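Local coordinates for ssDNA binding protein (PDB 4PSN) that probably binds single-stranded DNA, entrapping it in tunnels formed between the subunits of its assembly, at residues C[122-127]-C[139-144]. Sequence-based numbering, arbitrary orientation.
Sequences IRFTVE and YRIMYR
Y143 reaches back beside I122, R123 and F124: chi1 of -173° sets its CG anti to the backbone N, and the ring lies beside I122 and R123 O. I122 meets it at about a right angle, the I122 CG2 methyl lying 3.4 Å from Y143 CE1. The same methyl sits over one face of the F124 ring, offset toward the rim, and the F124 and Y143 rings meet obliquely, their planes 58° apart. R123 O lies in the plane of the Y143 ring at its edge, 3.4 Å from Y143 CD1, and also takes a hydrogen bond from a water that accepts one from R144 N. Beyond the ring, Y143 OH is hydrogen-bonded to E56 of a second subunit, so an alanine in place of Y143 would probably leave I122 CG2 without its contact with the tyrosine ring and E56 without this intersubunit bond. This is the open end of an antiparallel beta hairpin, strands 125-131 and 137-143, with strand 125-131 the outermost of the C-terminal sheet within this chain. T125 and M142 form a hydrogen-bonded pair, with M142 N to T125 O at 2.9 Å; E127 and R140 form the next. Between them V126 and I141 make a non-hydrogen-bonded pair on the face packed against helix 186-198. F124 joins this side, F124 CD1 3.7 Å from I141 CG2 and its ring meeting F198 of that helix. On the other face, the selenomethionine M142 crosses T125 at about a right angle, and M142 CG lies 3.2 Å from T125 OG1. R140 NH2 approaches E127 CB, yet E127 OE2 is 5.5 Å from R140 NH2, and R140 NE has a long, weak ion pair with D147.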
loop_
_atom_site.group_PDB
_atom_site.type_symbol
_atom_site.label_atom_id
_atom_site.label_comp_id
_atom_site.label_asym_id
_atom_site.label_seq_id
_atom_site.Cartn_x
_atom_site.Cartn_y
_atom_site.Cartn_z
ATOM N N ILE C 122 30.518 -11.904 -4.377
ATOM C CA ILE C 122 29.852 -12.007 -5.680
ATOM C C ILE C 122 30.921 -11.900 -6.782
ATOM O O ILE C 122 31.738 -10.981 -6.764
ATOM C CB ILE C 122 28.829 -10.874 -5.915
ATOM C CG1 ILE C 122 27.795 -10.833 -4.788
ATOM C CG2 ILE C 122 28.140 -11.067 -7.284
ATOM C CD1 ILE C 122 26.922 -9.590 -4.801
ATOM N N ARG C 123 30.923 -12.834 -7.724
ATOM C CA ARG C 123 31.917 -12.803 -8.797
ATOM C C ARG C 123 31.362 -12.136 -10.048
ATOM O O ARG C 123 30.499 -12.690 -10.707
ATOM C CB ARG C 123 32.400 -14.215 -9.150
ATOM C CG ARG C 123 33.633 -14.218 -10.065
ATOM C CD ARG C 123 34.906 -13.866 -9.331
ATOM N NE ARG C 123 35.977 -13.509 -10.272
ATOM C CZ ARG C 123 37.135 -12.966 -9.922
ATOM N NH1 ARG C 123 37.377 -12.701 -8.637
ATOM N NH2 ARG C 123 38.042 -12.658 -10.854
ATOM N N PHE C 124 31.883 -10.959 -10.376
ATOM C CA PHE C 124 31.489 -10.245 -11.574
ATOM C C PHE C 124 32.563 -10.419 -12.643
ATOM O O PHE C 124 33.731 -10.679 -12.331
ATOM C CB PHE C 124 31.307 -8.741 -11.270
ATOM C CG PHE C 124 30.176 -8.442 -10.298
ATOM C CD1 PHE C 124 28.850 -8.510 -10.712
ATOM C CD2 PHE C 124 30.442 -8.092 -8.978
ATOM C CE1 PHE C 124 27.801 -8.227 -9.836
ATOM C CE2 PHE C 124 29.394 -7.820 -8.084
ATOM C CZ PHE C 124 28.071 -7.890 -8.516
ATOM N N THR C 125 32.164 -10.282 -13.902
ATOM C CA THR C 125 33.112 -10.172 -15.013
ATOM C C THR C 125 32.857 -8.828 -15.715
ATOM O O THR C 125 31.873 -8.167 -15.435
ATOM C CB THR C 125 32.957 -11.340 -16.002
ATOM O OG1 THR C 125 31.647 -11.312 -16.588
ATOM C CG2 THR C 125 33.174 -12.700 -15.289
ATOM N N VAL C 126 33.740 -8.413 -16.608
ATOM C CA VAL C 126 33.581 -7.127 -17.274
ATOM C C VAL C 126 33.973 -7.246 -18.726
ATOM O O VAL C 126 34.683 -8.179 -19.117
ATOM C CB VAL C 126 34.469 -6.010 -16.658
ATOM C CG1 VAL C 126 34.102 -5.754 -15.195
ATOM C CG2 VAL C 126 35.939 -6.349 -16.812
ATOM N N GLU C 127 33.511 -6.291 -19.521
ATOM C CA GLU C 127 33.965 -6.168 -20.896
ATOM C C GLU C 127 34.085 -4.685 -21.188
ATOM O O GLU C 127 33.160 -3.917 -20.874
ATOM C CB GLU C 127 32.962 -6.825 -21.849
ATOM C CG GLU C 127 33.567 -7.252 -23.181
ATOM C CD GLU C 127 34.682 -8.287 -23.022
ATOM O OE1 GLU C 127 35.870 -7.922 -23.189
ATOM O OE2 GLU C 127 34.369 -9.465 -22.733
ATOM N N TYR C 139 33.506 0.181 -18.701
ATOM C CA TYR C 139 33.322 -1.263 -18.795
ATOM C C TYR C 139 31.889 -1.609 -18.478
ATOM O O TYR C 139 31.277 -1.015 -17.582
ATOM C CB TYR C 139 34.206 -2.005 -17.778
ATOM C CG TYR C 139 35.666 -1.779 -17.976
ATOM C CD1 TYR C 139 36.451 -2.698 -18.672
ATOM C CD2 TYR C 139 36.265 -0.643 -17.476
ATOM C CE1 TYR C 139 37.798 -2.484 -18.860
ATOM C CE2 TYR C 139 37.590 -0.424 -17.654
ATOM C CZ TYR C 139 38.357 -1.338 -18.352
ATOM O OH TYR C 139 39.694 -1.090 -18.516
ATOM N N ARG C 140 31.348 -2.573 -19.213
ATOM C CA ARG C 140 30.123 -3.232 -18.786
ATOM C C ARG C 140 30.438 -4.278 -17.716
ATOM O O ARG C 140 31.459 -4.968 -17.788
ATOM C CB ARG C 140 29.446 -3.938 -19.966
ATOM C CG ARG C 140 28.671 -3.021 -20.907
ATOM C CD ARG C 140 27.820 -3.849 -21.877
ATOM N NE ARG C 140 28.475 -5.115 -22.213
ATOM C CZ ARG C 140 29.278 -5.295 -23.261
ATOM N NH1 ARG C 140 29.524 -4.290 -24.094
ATOM N NH2 ARG C 140 29.840 -6.487 -23.481
ATOM N N ILE C 141 29.563 -4.389 -16.727
ATOM C CA ILE C 141 29.685 -5.426 -15.709
ATOM C C ILE C 141 28.635 -6.498 -15.970
ATOM O O ILE C 141 27.492 -6.186 -16.272
ATOM C CB ILE C 141 29.484 -4.851 -14.305
ATOM C CG1 ILE C 141 30.467 -3.698 -14.053
ATOM C CG2 ILE C 141 29.697 -5.926 -13.255
ATOM C CD1 ILE C 141 30.229 -2.980 -12.721
HETATM N N MSE C 142 29.038 -7.760 -15.855
HETATM C CA MSE C 142 28.158 -8.892 -16.048
HETATM C C MSE C 142 28.130 -9.792 -14.828
HETATM O O MSE C 142 29.111 -9.900 -14.100
HETATM C CB MSE C 142 28.711 -9.718 -17.195
HETATM C CG MSE C 142 29.826 -8.993 -17.864
HETATM SE SE MSE C 142 29.233 -8.406 -19.580
HETATM C CE MSE C 142 29.499 -10.108 -20.437
ATOM N N TYR C 143 27.001 -10.459 -14.646
ATOM C CA TYR C 143 26.815 -11.469 -13.626
ATOM C C TYR C 143 26.055 -12.600 -14.334
ATOM O O TYR C 143 25.049 -12.351 -15.002
ATOM C CB TYR C 143 25.990 -10.921 -12.447
ATOM C CG TYR C 143 25.943 -11.907 -11.309
ATOM C CD1 TYR C 143 27.123 -12.328 -10.708
ATOM C CD2 TYR C 143 24.740 -12.465 -10.871
ATOM C CE1 TYR C 143 27.115 -13.248 -9.689
ATOM C CE2 TYR C 143 24.721 -13.404 -9.829
ATOM C CZ TYR C 143 25.924 -13.780 -9.246
ATOM O OH TYR C 143 25.976 -14.694 -8.229
ATOM N N ARG C 144 26.553 -13.828 -14.222
ATOM C CA ARG C 144 25.933 -14.962 -14.916
ATOM C C ARG C 144 25.876 -14.725 -16.437
ATOM O O ARG C 144 24.934 -15.146 -17.093
ATOM C CB ARG C 144 24.508 -15.233 -14.366
ATOM C CG ARG C 144 24.439 -15.392 -12.849
ATOM C CD ARG C 144 23.039 -15.771 -12.344
ATOM N NE ARG C 144 22.701 -17.184 -12.564
ATOM C CZ ARG C 144 21.866 -17.625 -13.505
ATOM N NH1 ARG C 144 21.626 -18.923 -13.612
ATOM N NH2 ARG C 144 21.272 -16.778 -14.340
HETATM O O HOH W 1 29.565 -13.884 -12.926
#